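Local structure of endo-1,4-beta-xylanase (Pseudoalteromonas haloplanktis, 1H12) at residues E185-R190 with K222-Q227; A207-F212 with R226-K231. The protein hydrolyses internal beta-1,4 linkages of xylan as a cold-adapted family 8 glycoside hydrolase, and may also act on related beta-glucans. All coordinates share one frame; numbering follows the deposited sequence.

Contact 1: residues E185-R190 with K222-Q227; sequences ENQIIR and KNYWRQ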
# COMPACT_ATOMS: atom_id res chain seq x y z
N GLU A 185 10.61 -15.41 2.23
CA GLU A 185 11.63 -16.34 1.73
C GLU A 185 12.95 -15.59 1.72
O GLU A 185 13.12 -14.59 1.05
CB GLU A 185 11.36 -16.85 0.34
CG GLU A 185 12.37 -17.94 -0.05
CD GLU A 185 12.25 -18.48 -1.42
OE1 GLU A 185 11.43 -18.12 -2.22
OE2 GLU A 185 13.07 -19.38 -1.75
N ASN A 186 13.93 -16.10 2.47
CA ASN A 186 15.24 -15.44 2.48
C ASN A 186 15.11 -13.94 2.78
O ASN A 186 15.79 -13.13 2.15
CB ASN A 186 16.01 -15.65 1.11
CG ASN A 186 16.18 -17.16 0.68
OD1 ASN A 186 16.22 -18.06 1.56
ND2 ASN A 186 16.17 -17.42 -0.70
N GLN A 187 14.22 -13.56 3.71
CA GLN A 187 14.07 -12.17 4.14
C GLN A 187 13.50 -11.25 3.05
O GLN A 187 13.63 -10.07 3.19
CB GLN A 187 15.36 -11.64 4.74
CG GLN A 187 15.74 -12.34 6.05
CD GLN A 187 17.03 -11.90 6.64
OE1 GLN A 187 18.00 -11.80 5.88
NE2 GLN A 187 17.05 -11.44 7.86
N ILE A 188 12.84 -11.83 2.06
CA ILE A 188 12.11 -11.10 1.05
C ILE A 188 10.65 -11.52 1.11
O ILE A 188 10.31 -12.72 1.08
CB ILE A 188 12.67 -11.35 -0.35
CG1 ILE A 188 14.11 -10.73 -0.43
CG2 ILE A 188 11.80 -10.70 -1.40
CD1 ILE A 188 14.81 -11.02 -1.63
N ILE A 189 9.76 -10.53 1.15
CA ILE A 189 8.32 -10.82 1.21
C ILE A 189 7.88 -11.67 0.05
O ILE A 189 8.21 -11.43 -1.11
CB ILE A 189 7.55 -9.49 1.33
CG1 ILE A 189 6.10 -9.71 1.74
CG2 ILE A 189 7.66 -8.63 0.09
CD1 ILE A 189 5.87 -10.11 3.17
N ARG A 190 7.10 -12.69 0.36
CA ARG A 190 6.56 -13.58 -0.64
C ARG A 190 5.33 -12.96 -1.33
O ARG A 190 4.53 -12.27 -0.73
CB ARG A 190 6.11 -14.88 0.03
CG ARG A 190 7.25 -15.80 0.42
CD ARG A 190 6.74 -17.02 1.15
NE ARG A 190 7.74 -18.06 1.35
CZ ARG A 190 8.13 -18.93 0.45
NH1 ARG A 190 7.58 -18.98 -0.74
NH2 ARG A 190 9.12 -19.77 0.71
N LYS A 222 15.23 -7.45 16.04
CA LYS A 222 15.62 -6.16 15.58
C LYS A 222 16.54 -6.28 14.35
O LYS A 222 16.38 -5.59 13.34
CB LYS A 222 16.28 -5.36 16.67
CG LYS A 222 16.76 -4.08 16.27
CD LYS A 222 17.24 -3.28 17.42
CE LYS A 222 17.43 -1.86 17.01
NZ LYS A 222 17.72 -0.97 18.26
N ASN A 223 17.54 -7.13 14.50
CA ASN A 223 18.47 -7.37 13.41
C ASN A 223 17.79 -7.98 12.18
O ASN A 223 18.07 -7.58 11.04
CB ASN A 223 19.66 -8.20 13.90
CG ASN A 223 20.62 -7.40 14.70
OD1 ASN A 223 20.53 -7.31 15.98
ND2 ASN A 223 21.52 -6.82 14.04
N TYR A 224 16.87 -8.90 12.42
CA TYR A 224 16.11 -9.53 11.33
C TYR A 224 15.43 -8.47 10.47
O TYR A 224 15.57 -8.45 9.25
CB TYR A 224 15.09 -10.52 11.90
CG TYR A 224 14.22 -11.15 10.83
CD1 TYR A 224 14.64 -12.26 10.17
CD2 TYR A 224 13.01 -10.56 10.45
CE1 TYR A 224 13.85 -12.85 9.16
CE2 TYR A 224 12.24 -11.11 9.46
CZ TYR A 224 12.66 -12.22 8.79
OH TYR A 224 11.87 -12.73 7.79
N TRP A 225 14.68 -7.57 11.11
CA TRP A 225 13.93 -6.59 10.35
C TRP A 225 14.82 -5.54 9.69
O TRP A 225 14.49 -5.06 8.61
CB TRP A 225 12.82 -5.98 11.19
CG TRP A 225 11.72 -6.96 11.44
CD1 TRP A 225 11.39 -7.54 12.63
CD2 TRP A 225 10.80 -7.50 10.46
NE1 TRP A 225 10.35 -8.41 12.45
CE2 TRP A 225 9.96 -8.38 11.13
CE3 TRP A 225 10.60 -7.29 9.12
CZ2 TRP A 225 8.98 -9.10 10.47
CZ3 TRP A 225 9.61 -7.98 8.45
CH2 TRP A 225 8.82 -8.90 9.13
N ARG A 226 15.95 -5.18 10.31
CA ARG A 226 16.88 -4.29 9.65
C ARG A 226 17.43 -4.94 8.38
O ARG A 226 17.62 -4.27 7.37
CB ARG A 226 18.05 -3.99 10.60
N GLN A 227 17.71 -6.25 8.43
CA GLN A 227 18.20 -6.96 7.28
C GLN A 227 17.11 -7.03 6.19
O GLN A 227 17.43 -6.92 5.00
CB GLN A 227 18.62 -8.35 7.69
CG GLN A 227 19.90 -8.33 8.55
CD GLN A 227 20.02 -9.52 9.46
OE1 GLN A 227 19.39 -10.55 9.26
NE2 GLN A 227 20.87 -9.38 10.48
O HOH W 1 13.10 -15.03 6.05
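The type I' turn of a two-residue beta-hairpin, Glu185 to Ile188, lays Gln187 against Tyr224 and Gln227 of helix 219-243. The turn is closed by two backbone bonds, from Glu185 N to Ile188 O (2.9 Å) and from Ile188 N to Glu185 O (3.0 Å). With CG anti to its carbonyl carbon (chi1 -66°) and the rest of the chain stretched out, Gln187 spans from the turn to the helix. There its NE2 donates to Gln227 OE1 at 2.9 Å with an N-H...O angle of 162°. The bond lies almost in the amide plane of Gln187 and meets a lone pair of the acceptor in its carbonyl plane, although the two amides are turned 70° apart.

In the mainly helical framework of a family 8 glycoside hydrolase, an (alpha/alpha)6 barrel, this small hairpin leads out of helix 168-182, and Gln187 fastens it to the outside of a later helix. The glutamine also runs alongside the Tyr224 ring, in the opposite sense: CG lies 3.7 Å from Tyr224 CE1, while NE2 approaches Tyr224 CD1 obliquely at 3.4 Å. Water 1, at the edge of that ring, accepts from Gln187 N (3.0 Å) and hydrogen-bonds to Tyr224 OH (3.1 Å). The amide's OE1 is taken by Lys231 NZ one turn along the helix, and Lys180 makes a cation-pi contact with Tyr224.

Contact 2: residues A207-F212 with R226-K231; sequences AFYDYF and RQVATK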
# COMPACT_ATOMS: atom_id res chain seq x y z
N ALA A 207 10.94 1.22 4.57
CA ALA A 207 10.85 1.97 5.80
C ALA A 207 9.99 1.26 6.81
O ALA A 207 10.21 1.42 8.03
CB ALA A 207 10.33 3.37 5.53
N PHE A 208 8.95 0.54 6.38
CA PHE A 208 8.15 -0.21 7.35
C PHE A 208 9.04 -1.20 8.12
O PHE A 208 8.86 -1.39 9.31
CB PHE A 208 7.00 -0.99 6.69
CG PHE A 208 5.79 -0.19 6.29
CD1 PHE A 208 5.75 1.18 6.36
CD2 PHE A 208 4.66 -0.87 5.86
CE1 PHE A 208 4.61 1.87 5.97
CE2 PHE A 208 3.55 -0.19 5.45
CZ PHE A 208 3.51 1.18 5.50
N TYR A 209 9.96 -1.85 7.42
CA TYR A 209 10.80 -2.86 8.07
C TYR A 209 11.73 -2.20 9.09
O TYR A 209 11.98 -2.76 10.16
CB TYR A 209 11.57 -3.66 7.05
CG TYR A 209 10.73 -4.19 5.90
CD1 TYR A 209 9.55 -4.87 6.09
CD2 TYR A 209 11.15 -3.96 4.61
CE1 TYR A 209 8.82 -5.32 5.01
CE2 TYR A 209 10.40 -4.40 3.52
CZ TYR A 209 9.25 -5.08 3.71
OH TYR A 209 8.55 -5.46 2.58
N ASP A 210 12.25 -1.00 8.78
CA ASP A 210 13.04 -0.28 9.76
C ASP A 210 12.22 0.11 10.97
O ASP A 210 12.71 0.04 12.10
CB ASP A 210 13.61 0.99 9.10
CG ASP A 210 14.75 0.73 8.17
OD1 ASP A 210 15.71 0.08 8.65
OD2 ASP A 210 14.73 1.13 7.01
N TYR A 211 10.96 0.50 10.77
CA TYR A 211 10.06 0.79 11.88
C TYR A 211 9.79 -0.50 12.69
O TYR A 211 9.83 -0.47 13.93
CB TYR A 211 8.75 1.36 11.28
CG TYR A 211 7.67 1.64 12.28
CD1 TYR A 211 7.72 2.70 13.15
CD2 TYR A 211 6.54 0.82 12.34
CE1 TYR A 211 6.70 2.93 14.08
CE2 TYR A 211 5.50 1.09 13.20
CZ TYR A 211 5.60 2.10 14.12
OH TYR A 211 4.58 2.26 15.03
N PHE A 212 9.56 -1.62 12.03
CA PHE A 212 9.37 -2.86 12.75
C PHE A 212 10.59 -3.15 13.64
O PHE A 212 10.46 -3.51 14.81
CB PHE A 212 9.17 -4.02 11.81
CG PHE A 212 7.94 -3.97 10.90
CD1 PHE A 212 6.88 -3.16 11.16
CD2 PHE A 212 7.86 -4.80 9.81
CE1 PHE A 212 5.76 -3.16 10.34
CE2 PHE A 212 6.77 -4.81 8.98
CZ PHE A 212 5.71 -3.98 9.24
N ARG A 226 15.95 -5.18 10.31
CA ARG A 226 16.88 -4.29 9.65
C ARG A 226 17.43 -4.94 8.38
O ARG A 226 17.62 -4.27 7.37
CB ARG A 226 18.05 -3.99 10.60
N GLN A 227 17.71 -6.25 8.43
CA GLN A 227 18.20 -6.96 7.28
C GLN A 227 17.11 -7.03 6.19
O GLN A 227 17.43 -6.92 5.00
CB GLN A 227 18.62 -8.35 7.69
CG GLN A 227 19.90 -8.33 8.55
CD GLN A 227 20.02 -9.52 9.46
OE1 GLN A 227 19.39 -10.55 9.26
NE2 GLN A 227 20.87 -9.38 10.48
N VAL A 228 15.86 -7.24 6.58
CA VAL A 228 14.76 -7.22 5.60
C VAL A 228 14.74 -5.86 4.92
O VAL A 228 14.55 -5.76 3.71
CB VAL A 228 13.41 -7.54 6.30
CG1 VAL A 228 12.26 -7.37 5.35
CG2 VAL A 228 13.40 -8.99 6.81
N ALA A 229 14.90 -4.77 5.69
CA ALA A 229 14.92 -3.44 5.09
C ALA A 229 16.00 -3.29 4.04
O ALA A 229 15.75 -2.80 2.93
CB ALA A 229 15.05 -2.38 6.17
N THR A 230 17.22 -3.70 4.37
CA THR A 230 18.31 -3.59 3.43
C THR A 230 18.08 -4.44 2.21
O THR A 230 18.33 -4.00 1.07
CB THR A 230 19.62 -4.00 4.15
OG1 THR A 230 19.85 -3.12 5.22
CG2 THR A 230 20.82 -3.97 3.18
N LYS A 231 17.60 -5.66 2.38
CA LYS A 231 17.36 -6.55 1.27
C LYS A 231 16.22 -6.02 0.41
O LYS A 231 16.22 -6.29 -0.81
CB LYS A 231 17.06 -7.96 1.76
CG LYS A 231 18.33 -8.72 2.17
CD LYS A 231 18.02 -10.15 2.53
CE LYS A 231 19.21 -11.00 2.78
NZ LYS A 231 18.83 -12.39 3.33
O HOH W 2 18.41 -1.58 7.55
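Helices 206-215 and 219-243 run antiparallel where Tyr209 meets Val228 and Ala229: the short axes of 207-212 and 226-231 lie at 169° and approach to 7.7 Å. The backbones come nearest at Tyr209 CA and Ala229 CA, 5.1 Å apart, a close spacing in which the alanine offers only a methyl group to the facing helix.

Tyr209 carries most of the apolar contact. Its CG is anti to the carbonyl carbon (chi1 -49°), which brings one face of the ring up to Val228, whose CG1 methyl sits above the ring centre, 3.6 Å from the centroid and 12° off the normal, a CH-pi contact. The two side chains cross at about a right angle. Closer to the backbone, Tyr209 CB rests on Ala229 CB at 3.8 Å. At the far end of the ring, the phenol OH is hydrogen-bonded to Glu147 of helix 143-160. With a leucine here, lacking ring and hydroxyl, the Val228 methyl would probably lose the flat surface it rests on and Glu147 would be left without this partner.

The more open side of the interface is polar. The carboxylate of Asp210 turns a face to the Ala229 methyl, OD1 being 3.6 Å from Ala229 CB, and its OD2 makes a salt bridge with Arg233 further along the same helix as Ala229. Water 2 donates to Arg226 O (2.8 Å), hydrogen-bonds to Thr230 OG1 (3.1 Å) and reaches Asp210 OD1 only weakly, at 3.4 Å. Consecutive, antiparallel and joined by a short connection, helices 206-215 and 219-243 form an alpha-hairpin, an arrangement characteristic of (alpha/alpha)6 barrels.

How the contacts relate
Both contacts use helix 219-243 and share Arg226 and Gln227, their centres being about 7 Å apart, yet they join it to different things. Contact 1 lies at the surface and ties a beta-turn to the helix through amides, a tyrosine ring and water; contact 2 is largely buried and packs helix against helix by apolar side chains, leaving its polar atoms to the margin. The two are linked in turn, since the lysine that completes the Gln187 amide belongs to 226-231. Backbone and side chain also meet between them, Gln187 O against the Val228 methyl and Tyr209 O against Trp225 CB.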